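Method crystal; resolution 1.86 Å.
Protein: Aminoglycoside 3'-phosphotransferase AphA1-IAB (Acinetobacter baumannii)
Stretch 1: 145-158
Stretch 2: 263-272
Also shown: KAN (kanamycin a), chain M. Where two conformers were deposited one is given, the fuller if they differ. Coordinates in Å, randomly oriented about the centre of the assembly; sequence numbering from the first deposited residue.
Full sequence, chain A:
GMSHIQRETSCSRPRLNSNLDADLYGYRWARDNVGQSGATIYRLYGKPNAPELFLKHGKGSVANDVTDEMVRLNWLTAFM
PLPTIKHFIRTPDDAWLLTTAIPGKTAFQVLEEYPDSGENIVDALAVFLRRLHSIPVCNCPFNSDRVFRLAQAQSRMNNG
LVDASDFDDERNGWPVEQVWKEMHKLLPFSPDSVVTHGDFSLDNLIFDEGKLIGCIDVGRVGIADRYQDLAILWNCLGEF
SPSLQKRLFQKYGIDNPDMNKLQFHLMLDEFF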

# COMPACT_ATOMS: atom_id res chain seq x y z
N ASP A 145 -2.46 13.65 4.43
CA ASP A 145 -3.76 13.91 5.02
C ASP A 145 -4.87 14.02 4.00
O ASP A 145 -4.64 14.00 2.78
CB ASP A 145 -3.74 15.10 6.01
CG ASP A 145 -3.58 16.46 5.35
OD1 ASP A 145 -3.73 16.59 4.10
OD2 ASP A 145 -3.29 17.42 6.10
N ARG A 146 -6.10 14.11 4.50
CA ARG A 146 -7.24 14.02 3.60
C ARG A 146 -7.33 15.21 2.65
O ARG A 146 -7.74 15.05 1.51
CB ARG A 146 -8.54 13.78 4.37
CG ARG A 146 -9.30 15.01 4.79
CD ARG A 146 -10.78 14.66 4.97
NE ARG A 146 -11.53 15.71 5.65
CZ ARG A 146 -11.68 15.78 6.97
NH1 ARG A 146 -12.39 16.77 7.50
NH2 ARG A 146 -11.13 14.86 7.76
N VAL A 147 -6.93 16.40 3.08
CA VAL A 147 -6.95 17.57 2.20
C VAL A 147 -6.00 17.33 1.02
O VAL A 147 -6.32 17.64 -0.14
CB VAL A 147 -6.60 18.85 2.99
CG1 VAL A 147 -6.03 19.93 2.09
CG2 VAL A 147 -7.83 19.36 3.75
N PHE A 148 -4.84 16.75 1.33
CA PHE A 148 -3.84 16.41 0.31
C PHE A 148 -4.34 15.31 -0.66
O PHE A 148 -4.20 15.42 -1.88
CB PHE A 148 -2.54 15.97 0.99
CG PHE A 148 -1.48 15.50 0.04
CD1 PHE A 148 -0.68 16.42 -0.62
CD2 PHE A 148 -1.28 14.15 -0.18
CE1 PHE A 148 0.30 15.99 -1.51
CE2 PHE A 148 -0.30 13.71 -1.06
CZ PHE A 148 0.49 14.63 -1.72
N ARG A 149 -4.92 14.25 -0.11
CA ARG A 149 -5.37 13.13 -0.93
C ARG A 149 -6.60 13.49 -1.73
O ARG A 149 -6.79 13.00 -2.85
CB ARG A 149 -5.68 11.89 -0.07
CG ARG A 149 -4.50 11.28 0.70
CD ARG A 149 -3.34 10.75 -0.17
NE ARG A 149 -3.73 9.76 -1.17
CZ ARG A 149 -4.06 8.50 -0.92
NH1 ARG A 149 -4.07 8.03 0.33
NH2 ARG A 149 -4.38 7.69 -1.92
N LEU A 150 -7.46 14.33 -1.17
CA LEU A 150 -8.66 14.73 -1.92
C LEU A 150 -8.26 15.55 -3.16
O LEU A 150 -8.81 15.38 -4.25
CB LEU A 150 -9.62 15.51 -1.03
CG LEU A 150 -10.50 14.64 -0.13
CD1 LEU A 150 -11.17 15.48 0.94
CD2 LEU A 150 -11.55 13.90 -0.94
N ALA A 151 -7.28 16.43 -2.99
CA ALA A 151 -6.80 17.19 -4.13
C ALA A 151 -6.14 16.27 -5.16
O ALA A 151 -6.28 16.48 -6.36
CB ALA A 151 -5.82 18.29 -3.68
N GLN A 152 -5.43 15.25 -4.70
CA GLN A 152 -4.85 14.26 -5.60
C GLN A 152 -5.96 13.55 -6.37
O GLN A 152 -5.86 13.33 -7.58
CB GLN A 152 -4.08 13.21 -4.83
CG GLN A 152 -2.57 13.34 -4.85
CD GLN A 152 -1.87 12.22 -4.08
OE1 GLN A 152 -2.52 11.44 -3.38
NE2 GLN A 152 -0.55 12.13 -4.21
N ALA A 153 -7.01 13.18 -5.65
CA ALA A 153 -8.14 12.46 -6.26
C ALA A 153 -8.84 13.32 -7.31
O ALA A 153 -9.22 12.84 -8.41
CB ALA A 153 -9.12 12.05 -5.17
N GLN A 154 -9.03 14.59 -6.98
CA GLN A 154 -9.71 15.50 -7.89
C GLN A 154 -8.95 15.58 -9.22
O GLN A 154 -9.54 15.47 -10.30
CB GLN A 154 -9.86 16.89 -7.27
CG GLN A 154 -10.46 17.90 -8.24
CD GLN A 154 -11.30 18.96 -7.55
OE1 GLN A 154 -10.83 19.67 -6.66
NE2 GLN A 154 -12.54 19.07 -7.97
N SER A 155 -7.62 15.70 -9.11
CA SER A 155 -6.75 15.78 -10.27
C SER A 155 -6.75 14.50 -11.11
O SER A 155 -6.80 14.57 -12.33
CB SER A 155 -5.33 16.14 -9.85
OG SER A 155 -5.31 17.50 -9.45
N ARG A 156 -6.67 13.35 -10.45
CA ARG A 156 -6.77 12.07 -11.15
C ARG A 156 -8.10 11.93 -11.89
O ARG A 156 -8.12 11.48 -13.03
CB ARG A 156 -6.53 10.90 -10.19
CG ARG A 156 -5.05 10.75 -9.84
CD ARG A 156 -4.77 9.57 -8.96
NE ARG A 156 -5.48 8.37 -9.39
CZ ARG A 156 -5.06 7.53 -10.32
NH1 ARG A 156 -5.78 6.46 -10.61
NH2 ARG A 156 -3.92 7.76 -10.96
N MSE A 157 -9.19 12.35 -11.25
CA MSE A 157 -10.50 12.31 -11.89
C MSE A 157 -10.51 13.22 -13.11
O MSE A 157 -10.98 12.85 -14.17
CB MSE A 157 -11.59 12.76 -10.93
CG MSE A 157 -12.98 12.85 -11.58
SE MSE A 157 -14.42 13.30 -10.33
CE MSE A 157 -13.66 14.95 -9.60
N ASN A 158 -9.97 14.43 -12.93
CA ASN A 158 -9.98 15.43 -13.99
C ASN A 158 -9.09 15.06 -15.17
O ASN A 158 -9.36 15.43 -16.31
CB ASN A 158 -9.56 16.80 -13.43
CG ASN A 158 -10.65 17.45 -12.59
OD1 ASN A 158 -11.78 16.96 -12.53
ND2 ASN A 158 -10.32 18.57 -11.94
N GLN A 263 -16.29 4.47 5.59
CA GLN A 263 -16.89 4.70 4.28
C GLN A 263 -16.12 5.78 3.53
O GLN A 263 -15.83 5.63 2.34
CB GLN A 263 -18.35 5.12 4.45
CG GLN A 263 -19.05 5.47 3.16
CD GLN A 263 -19.57 4.26 2.42
OE1 GLN A 263 -19.01 3.16 2.52
NE2 GLN A 263 -20.66 4.44 1.69
N PHE A 264 -15.78 6.86 4.23
CA PHE A 264 -14.98 7.89 3.58
C PHE A 264 -13.70 7.34 2.94
O PHE A 264 -13.40 7.64 1.79
CB PHE A 264 -14.65 9.07 4.51
CG PHE A 264 -13.70 10.05 3.87
CD1 PHE A 264 -14.18 11.02 3.00
CD2 PHE A 264 -12.32 9.95 4.08
CE1 PHE A 264 -13.30 11.92 2.39
CE2 PHE A 264 -11.45 10.83 3.46
CZ PHE A 264 -11.94 11.81 2.61
N HIS A 265 -12.94 6.55 3.68
CA HIS A 265 -11.66 6.08 3.17
C HIS A 265 -11.79 5.04 2.07
O HIS A 265 -10.95 4.99 1.16
CB HIS A 265 -10.74 5.61 4.31
CG HIS A 265 -10.22 6.73 5.15
ND1 HIS A 265 -10.88 7.20 6.27
CD2 HIS A 265 -9.13 7.53 4.99
CE1 HIS A 265 -10.20 8.21 6.79
NE2 HIS A 265 -9.13 8.43 6.03
N LEU A 266 -12.84 4.24 2.13
CA LEU A 266 -13.16 3.30 1.05
C LEU A 266 -13.48 4.08 -0.23
O LEU A 266 -13.03 3.74 -1.32
CB LEU A 266 -14.38 2.47 1.43
CG LEU A 266 -14.13 1.44 2.53
CD1 LEU A 266 -15.43 0.80 2.97
CD2 LEU A 266 -13.16 0.40 2.01
N MSE A 267 -14.27 5.13 -0.08
CA MSE A 267 -14.63 5.92 -1.25
C MSE A 267 -13.41 6.64 -1.81
O MSE A 267 -13.21 6.72 -3.02
CB MSE A 267 -15.77 6.88 -0.91
CG MSE A 267 -17.10 6.17 -0.61
SE MSE A 267 -18.52 7.41 -0.29
CE MSE A 267 -19.06 7.69 -2.12
N LEU A 268 -12.54 7.13 -0.93
CA LEU A 268 -11.35 7.84 -1.41
C LEU A 268 -10.44 6.92 -2.21
O LEU A 268 -9.86 7.32 -3.22
CB LEU A 268 -10.59 8.47 -0.24
CG LEU A 268 -9.35 9.32 -0.55
CD1 LEU A 268 -9.72 10.55 -1.37
CD2 LEU A 268 -8.69 9.74 0.76
N ASP A 269 -10.35 5.66 -1.78
CA ASP A 269 -9.47 4.72 -2.48
C ASP A 269 -9.97 4.36 -3.88
O ASP A 269 -9.18 3.87 -4.69
CB ASP A 269 -9.19 3.46 -1.64
CG ASP A 269 -7.91 2.73 -2.07
OD1 ASP A 269 -6.87 3.39 -2.25
OD2 ASP A 269 -7.93 1.49 -2.22
N GLU A 270 -11.24 4.62 -4.17
CA GLU A 270 -11.78 4.41 -5.53
C GLU A 270 -11.03 5.23 -6.57
O GLU A 270 -10.97 4.88 -7.76
CB GLU A 270 -13.28 4.74 -5.61
CG GLU A 270 -14.20 3.93 -4.68
CD GLU A 270 -14.33 2.46 -5.07
OE1 GLU A 270 -13.34 1.85 -5.52
OE2 GLU A 270 -15.44 1.90 -4.90
N PHE A 271 -10.44 6.33 -6.11
CA PHE A 271 -9.80 7.29 -7.02
C PHE A 271 -8.34 6.97 -7.38
O PHE A 271 -7.74 7.65 -8.23
CB PHE A 271 -9.90 8.70 -6.41
CG PHE A 271 -11.30 9.25 -6.39
CD1 PHE A 271 -12.16 8.96 -5.33
CD2 PHE A 271 -11.78 9.99 -7.46
CE1 PHE A 271 -13.46 9.44 -5.33
CE2 PHE A 271 -13.08 10.48 -7.47
CZ PHE A 271 -13.93 10.20 -6.40
N PHE A 272 -7.79 5.94 -6.74
CA PHE A 272 -6.36 5.66 -6.85
C PHE A 272 -6.08 4.29 -7.47
O PHE A 272 -4.92 3.93 -7.67
CB PHE A 272 -5.68 5.83 -5.49
CG PHE A 272 -5.74 7.26 -5.00
CD1 PHE A 272 -4.78 8.18 -5.41
CD2 PHE A 272 -6.78 7.69 -4.20
CE1 PHE A 272 -4.83 9.50 -4.98
CE2 PHE A 272 -6.86 9.02 -3.78
CZ PHE A 272 -5.87 9.93 -4.17
OXT PHE A 272 -7.01 3.56 -7.80
C1 KAN M . -5.98 -1.55 -6.61
C2 KAN M . -4.67 -1.89 -5.94
C3 KAN M . -3.82 -0.67 -5.65
C4 KAN M . -3.54 0.04 -6.98
C5 KAN M . -4.87 0.44 -7.59
C6 KAN M . -4.50 1.11 -8.92
C7 KAN M . -10.92 -0.65 -4.95
C8 KAN M . -10.34 -1.93 -5.50
C9 KAN M . -8.81 -1.90 -5.24
C10 KAN M . -8.14 -0.72 -5.97
C11 KAN M . -8.74 0.57 -5.36
C12 KAN M . -10.25 0.57 -5.61
C13 KAN M . -11.06 -4.28 -5.49
C14 KAN M . -12.40 -4.86 -5.04
C15 KAN M . -12.48 -5.17 -3.56
C16 KAN M . -11.38 -6.15 -3.21
C17 KAN M . -10.07 -5.47 -3.57
C18 KAN M . -8.83 -6.27 -3.09
N1 KAN M . -5.72 1.55 -9.61
N2 KAN M . -8.14 1.73 -6.03
N3 KAN M . -12.36 -0.70 -5.25
N4 KAN M . -13.78 -5.78 -3.24
O5 KAN M . -5.66 -0.76 -7.81
O6 KAN M . -4.96 -2.58 -4.71
O7 KAN M . -2.60 -1.11 -5.05
O8 KAN M . -2.77 1.23 -6.76
O9 KAN M . -6.72 -0.71 -5.72
O10 KAN M . -8.22 -3.19 -5.56
O11 KAN M . -11.03 -3.01 -4.83
O12 KAN M . -10.03 -5.16 -4.99
O13 KAN M . -13.41 -3.94 -5.48
O14 KAN M . -11.43 -6.39 -1.81
O15 KAN M . -7.63 -5.47 -3.31
O HOH W 1 -6.37 5.67 -0.77

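The C-terminus of a protein is often left to fray, but it can instead be built into a binding site, and a neighbouring segment can pack against it there. AphA1-IAB illustrates the principle. Residues 146-158 form a helix whose N-terminus is capped by Asp145, its OD1 accepting from Phe148 N at 3.0 Å. The second stretch continues a helix begun earlier in the chain and closes with a type I turn from Asp269 to Phe272, the last residue. The two helix axes run at 35° to one another and come no nearer than 11.1 Å, a spacing that leaves room for large side chains. The backbones draw closer towards the C-terminus: the CA atoms of Leu150 and Leu268 are 7.4 Å apart, those of Ala153 and Phe271 only 5.5 Å. A methyl group is all that Ala153 places in this narrow part, with its CB 3.7 Å from Phe271 CB and 4.0 Å from Phe272 CZ.

Where the spacing is wider, larger apolar groups fill it. The CA-to-CB bond of Leu150 points sideways relative to the second stretch, yet the end of the side chain comes nearer: its CD2 lies 3.8 Å from Leu268 CD1 and, like CD1, 4.1 Å from Phe264 CZ; CD1 is at the edge of that ring. At the other end of the contact the selenium of Met157, a selenomethionine, approaches the edge of the Phe271 ring, with SE 4.2 Å from CE2.

Two arginines secure the chain end by different means. Arg156 uses its guanidinium edge: NE donates to Phe271 O at 2.6 Å with a nearly linear angle of 173°, and NH1 adds a weak bond to the same Phe271 O at 3.3 Å. Its charge also lies near the terminal carboxylate, but at 4.2 Å from NH1 to Phe272 OXT, and with that oxygen well out of the guanidinium plane, the attraction is purely electrostatic. Arg149 instead sits over a face of the Phe272 ring, its CZ 4.1 Å from the ring centroid and 14° off the normal, a cation-pi arrangement. A weak hydrogen bond also runs from Arg149 NE to Gln152 OE1 (3.0 Å), and a water accepts from Arg149 NH2 at 3.1 Å and donates to Asp269 OD1 at 2.8 Å, linking the two stretches.

The terminus, packed in this way, takes part in binding kanamycin, the antibiotic substrate: KAN N2 donates to Asp269 O (2.7 Å), KAN N3 to Glu270 OE1 (2.7 Å) and KAN N1 to Phe272 OXT (3.0 Å).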